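Local atomic coordinates of pumilio homology domain family member 4 (Saccharomyces cerevisiae, PDB entry 3BWT), a protein that binds messenger RNA through a single-stranded-RNA-binding Pumilio homology domain, the part present here, and is linked to transcription regulation. Residues Tyr62-Gln65 against Lys66-Glu70; Asp33-Gly36 against Ser37-Asp41. One frame throughout, in Å; residues are numbered along the deposited sequence.

Both contacts are local and lie toward the N-terminal end of the curved, all-helical Pumilio homology domain, with their centres about 11 Å apart. Interaction 2 comes first along the chain, in the Pumilio 1 repeat, at the turn joining helix 22-34 to helix 37-47. Interaction 1 follows in the Pumilio 2 repeat, along helix 60-70. They touch directly: Lys66 NZ forms a salt bridge with Asp33 OD1 at 3.1 Å, while Leu67 CD1 packs against Ala40 O and Glu70 O against Ala40 CB. Charge and packing thus join the Pumilio 1 and Pumilio 2 repeats at this end of the domain.

Interaction 1. Residues Tyr62-Gln65 against Lys66-Glu70; sequences YLIQ and KLLEE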
loop_
_atom_site.group_PDB
_atom_site.type_symbol
_atom_site.label_atom_id
_atom_site.label_comp_id
_atom_site.label_asym_id
_atom_site.label_seq_id
_atom_site.Cartn_x
_atom_site.Cartn_y
_atom_site.Cartn_z
ATOM N N TYR A 62 -9.778 7.781 -20.505
ATOM C CA TYR A 62 -11.092 7.635 -19.860
ATOM C C TYR A 62 -12.093 6.965 -20.784
ATOM O O TYR A 62 -12.976 6.239 -20.332
ATOM C CB TYR A 62 -11.646 8.975 -19.380
ATOM C CG TYR A 62 -10.863 9.577 -18.250
ATOM C CD1 TYR A 62 -11.029 9.128 -16.946
ATOM C CD2 TYR A 62 -9.947 10.598 -18.486
ATOM C CE1 TYR A 62 -10.299 9.685 -15.903
ATOM C CE2 TYR A 62 -9.219 11.154 -17.458
ATOM C CZ TYR A 62 -9.395 10.701 -16.169
ATOM O OH TYR A 62 -8.659 11.270 -15.151
ATOM N N LEU A 63 -11.939 7.235 -22.074
ATOM C CA LEU A 63 -12.707 6.597 -23.115
ATOM C C LEU A 63 -12.447 5.096 -23.136
ATOM O O LEU A 63 -13.381 4.298 -23.063
ATOM C CB LEU A 63 -12.327 7.201 -24.455
ATOM C CG LEU A 63 -13.038 6.697 -25.702
ATOM C CD1 LEU A 63 -14.537 6.914 -25.597
ATOM C CD2 LEU A 63 -12.462 7.426 -26.907
ATOM N N ILE A 64 -11.180 4.709 -23.237
ATOM C CA ILE A 64 -10.840 3.290 -23.243
ATOM C C ILE A 64 -11.351 2.584 -21.983
ATOM O O ILE A 64 -11.807 1.447 -22.045
ATOM C CB ILE A 64 -9.322 3.061 -23.417
ATOM C CG1 ILE A 64 -8.822 3.769 -24.682
ATOM C CG2 ILE A 64 -9.003 1.566 -23.482
ATOM C CD1 ILE A 64 -9.420 3.219 -25.962
ATOM N N GLN A 65 -11.283 3.266 -20.843
ATOM C CA GLN A 65 -11.828 2.737 -19.595
ATOM C C GLN A 65 -13.310 2.457 -19.749
ATOM O O GLN A 65 -13.809 1.422 -19.305
ATOM C CB GLN A 65 -11.638 3.731 -18.456
ATOM C CG GLN A 65 -10.213 3.865 -17.986
ATOM C CD GLN A 65 -10.113 4.589 -16.675
ATOM O OE1 GLN A 65 -10.632 4.132 -15.661
ATOM N NE2 GLN A 65 -9.437 5.726 -16.680
ATOM N N LYS A 66 -14.014 3.399 -20.368
ATOM C CA LYS A 66 -15.438 3.264 -20.571
ATOM C C LYS A 66 -15.674 2.155 -21.595
ATOM O O LYS A 66 -16.545 1.300 -21.418
ATOM C CB LYS A 66 -16.025 4.592 -21.036
ATOM C CG LYS A 66 -17.542 4.620 -21.137
ATOM C CD LYS A 66 -18.206 4.288 -19.808
ATOM C CE LYS A 66 -19.702 4.044 -19.987
ATOM N NZ LYS A 66 -20.231 3.095 -18.967
ATOM N N LEU A 67 -14.866 2.164 -22.649
ATOM C CA LEU A 67 -14.943 1.166 -23.712
ATOM C C LEU A 67 -14.755 -0.231 -23.159
ATOM O O LEU A 67 -15.477 -1.150 -23.526
ATOM C CB LEU A 67 -13.884 1.435 -24.784
ATOM C CG LEU A 67 -14.024 0.599 -26.053
ATOM C CD1 LEU A 67 -15.293 0.962 -26.791
ATOM C CD2 LEU A 67 -12.825 0.772 -26.952
ATOM N N LEU A 68 -13.780 -0.382 -22.269
ATOM C CA LEU A 68 -13.507 -1.677 -21.654
ATOM C C LEU A 68 -14.724 -2.265 -20.911
ATOM O O LEU A 68 -14.972 -3.469 -20.970
ATOM C CB LEU A 68 -12.283 -1.591 -20.740
ATOM C CG LEU A 68 -10.935 -1.457 -21.459
ATOM C CD1 LEU A 68 -9.872 -0.827 -20.554
ATOM C CD2 LEU A 68 -10.466 -2.795 -21.991
ATOM N N GLU A 69 -15.485 -1.426 -20.220
ATOM C CA GLU A 69 -16.659 -1.922 -19.511
ATOM C C GLU A 69 -17.716 -2.424 -20.482
ATOM O O GLU A 69 -18.373 -3.426 -20.231
ATOM C CB GLU A 69 -17.275 -0.833 -18.634
ATOM C CG GLU A 69 -16.476 -0.482 -17.395
ATOM C CD GLU A 69 -16.886 0.861 -16.808
ATOM O OE1 GLU A 69 -18.082 1.225 -16.908
ATOM O OE2 GLU A 69 -16.010 1.559 -16.257
ATOM N N GLU A 70 -17.860 -1.726 -21.601
ATOM C CA GLU A 70 -19.054 -1.859 -22.430
ATOM C C GLU A 70 -18.887 -2.830 -23.596
ATOM O O GLU A 70 -19.869 -3.250 -24.216
ATOM C CB GLU A 70 -19.482 -0.482 -22.941
ATOM C CG GLU A 70 -20.984 -0.303 -22.974
ATOM C CD GLU A 70 -21.607 -0.424 -21.598
ATOM O OE1 GLU A 70 -21.089 0.210 -20.646
ATOM O OE2 GLU A 70 -22.619 -1.150 -21.471
#
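Leu68 N donates to Ile64 O at 2.7 Å, one of the i to i+4 backbone bonds that identify residues 62-70 as alpha-helix, the greater part of helix 60-70 in the Pumilio 2 repeat. Leu67 N reaches Leu63 O at 2.6 Å with an N-H...O angle of 164°, and Lys66 N reaches Tyr62 O at 3.0 Å. The next bond, from Glu69 N to Gln65 O, is weak at 3.4 Å.

The side chains of Ile64 and Leu68, one turn apart, cross obliquely, with Ile64 CG2 lying 3.9 Å from Leu68 CD1. Leu68 holds CG opposite its carbonyl carbon (chi1 -72°), which brings CG and CD1 back over the preceding turn, beside Ile64 O as well as its methyl. On another side of Ile64, CD1 comes within 4.3 Å of Leu67 CD2, so both branches of the isoleucine have a leucine methyl nearby. Replacing Leu68 with an alanine would probably open a gap beside Ile64 CG2 and take away the contact with Leu103 of helix 96-106.

Farther out, Ile64 rests on Leu54 and Met55, whereas Leu63 meets Leu28 and Leu67 meets Ile43 and Thr47. The amide of Gln65 is positioned from within the same helix, where its NE2 is hydrogen-bonded to Asn61 OD1.

The polar side is organised by Lys66, whose chain bends at chi2 (58°) and carries its ammonium toward the C-terminal end of the helix. Glu69, Glu70 and Asp33 of helix 22-34 supply the surrounding carboxylates, a setting likely to stabilise the protonated lysine. Within the helix Lys66 NZ makes two salt bridges, 3.5 Å from Glu69 OE1 and 3.4 Å from Glu70 OE1, the latter also a weak hydrogen bond.

Interaction 2. Residues Asp33-Gly36 against Ser37-Asp41; sequences DILG and SKAAD
Gly36 O accepts a backbone hydrogen bond from Ala40 N at 2.7 Å, with an N-H...O angle of 161°, and this i to i+4 bond marks the first turn of helix 37-47. The same spacing continues one residue later, where Asp41 N binds Ser37 O at 2.9 Å. Gly36, just ahead of the helix, therefore already supplies a carbonyl to its bonding pattern.

The apolar part of the contact pairs Leu35 with Ala39, also four residues apart. Leu35 CB approaches Ala39 CB to 3.6 Å, and the alanine methyl lies beside the leucine branch too, 4.0 Å from Leu35 CG and 3.9 Å from Leu35 CD1. Leu35 CG lies opposite its own carbonyl carbon (chi1 -67°), which sets CG and CD1 near that methyl. Leu35 and Ala39 both point their CB atoms into this contact, and the side chain of Leu8, from the chain ahead of these helices, touches both residues.

In the fold, Leu35 and Gly36 link helix 22-34 to helix 37-47, and residues 33-41 lie within the Pumilio 1 repeat. Beyond the turn, Asp41 OD1 is hydrogen-bonded to Gln75 NE2, which ties the early part of helix 37-47 to the neighbouring helix 73-83.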
loop_
_atom_site.group_PDB
_atom_site.type_symbol
_atom_site.label_atom_id
_atom_site.label_comp_id
_atom_site.label_asym_id
_atom_site.label_seq_id
_atom_site.Cartn_x
_atom_site.Cartn_y
_atom_site.Cartn_z
ATOM N N ASP A 33 -22.355 4.806 -22.939
ATOM C CA ASP A 33 -23.180 4.617 -21.756
ATOM C C ASP A 33 -24.637 4.356 -22.108
ATOM O O ASP A 33 -25.366 3.758 -21.321
ATOM C CB ASP A 33 -23.073 5.824 -20.815
ATOM C CG ASP A 33 -23.560 5.515 -19.408
ATOM O OD1 ASP A 33 -22.971 4.630 -18.749
ATOM O OD2 ASP A 33 -24.529 6.161 -18.955
ATOM N N ILE A 34 -25.070 4.789 -23.286
ATOM C CA ILE A 34 -26.495 4.694 -23.604
ATOM C C ILE A 34 -26.909 3.802 -24.783
ATOM O O ILE A 34 -28.060 3.374 -24.837
ATOM C CB ILE A 34 -27.156 6.093 -23.735
ATOM C CG1 ILE A 34 -26.738 6.786 -25.024
ATOM C CG2 ILE A 34 -26.815 6.962 -22.534
ATOM C CD1 ILE A 34 -27.155 8.239 -25.065
ATOM N N LEU A 35 -25.997 3.500 -25.705
ATOM C CA LEU A 35 -26.391 2.763 -26.918
ATOM C C LEU A 35 -26.665 1.250 -26.767
ATOM O O LEU A 35 -27.718 0.777 -27.212
ATOM C CB LEU A 35 -25.492 3.091 -28.119
ATOM C CG LEU A 35 -25.691 4.550 -28.562
ATOM C CD1 LEU A 35 -25.151 4.814 -29.959
ATOM C CD2 LEU A 35 -27.167 4.940 -28.483
ATOM N N GLY A 36 -25.735 0.472 -26.218
ATOM C CA GLY A 36 -24.344 0.826 -26.096
ATOM C C GLY A 36 -23.638 -0.086 -27.080
ATOM O O GLY A 36 -22.733 0.333 -27.796
ATOM N N SER A 37 -24.090 -1.332 -27.146
ATOM C CA SER A 37 -23.500 -2.317 -28.047
ATOM C C SER A 37 -23.065 -1.755 -29.415
ATOM O O SER A 37 -21.915 -1.956 -29.830
ATOM C CB SER A 37 -24.449 -3.497 -28.237
ATOM O OG SER A 37 -23.822 -4.539 -28.960
ATOM N N LYS A 38 -23.963 -1.068 -30.103
ATOM C CA LYS A 38 -23.571 -0.501 -31.396
ATOM C C LYS A 38 -22.485 0.542 -31.218
ATOM O O LYS A 38 -21.607 0.670 -32.066
ATOM C CB LYS A 38 -24.747 0.073 -32.211
ATOM C CG LYS A 38 -25.760 -0.927 -32.720
ATOM C CD LYS A 38 -26.855 -0.208 -33.522
ATOM C CE LYS A 38 -27.922 -1.195 -34.050
ATOM N NZ LYS A 38 -29.016 -0.522 -34.830
ATOM N N ALA A 39 -22.543 1.287 -30.130
ATOM C CA ALA A 39 -21.514 2.276 -29.825
ATOM C C ALA A 39 -20.182 1.581 -29.568
ATOM O O ALA A 39 -19.158 1.976 -30.127
ATOM C CB ALA A 39 -21.915 3.123 -28.643
ATOM N N ALA A 40 -20.206 0.536 -28.740
ATOM C CA ALA A 40 -19.008 -0.246 -28.427
ATOM C C ALA A 40 -18.359 -0.829 -29.684
ATOM O O ALA A 40 -17.136 -0.824 -29.818
ATOM C CB ALA A 40 -19.329 -1.355 -27.429
ATOM N N ASP A 41 -19.180 -1.331 -30.603
ATOM C CA ASP A 41 -18.664 -1.916 -31.833
ATOM C C ASP A 41 -17.979 -0.855 -32.684
ATOM O O ASP A 41 -16.835 -1.010 -33.107
ATOM C CB ASP A 41 -19.802 -2.532 -32.642
ATOM C CG ASP A 41 -20.365 -3.786 -32.016
ATOM O OD1 ASP A 41 -19.881 -4.211 -30.942
ATOM O OD2 ASP A 41 -21.307 -4.348 -32.614
#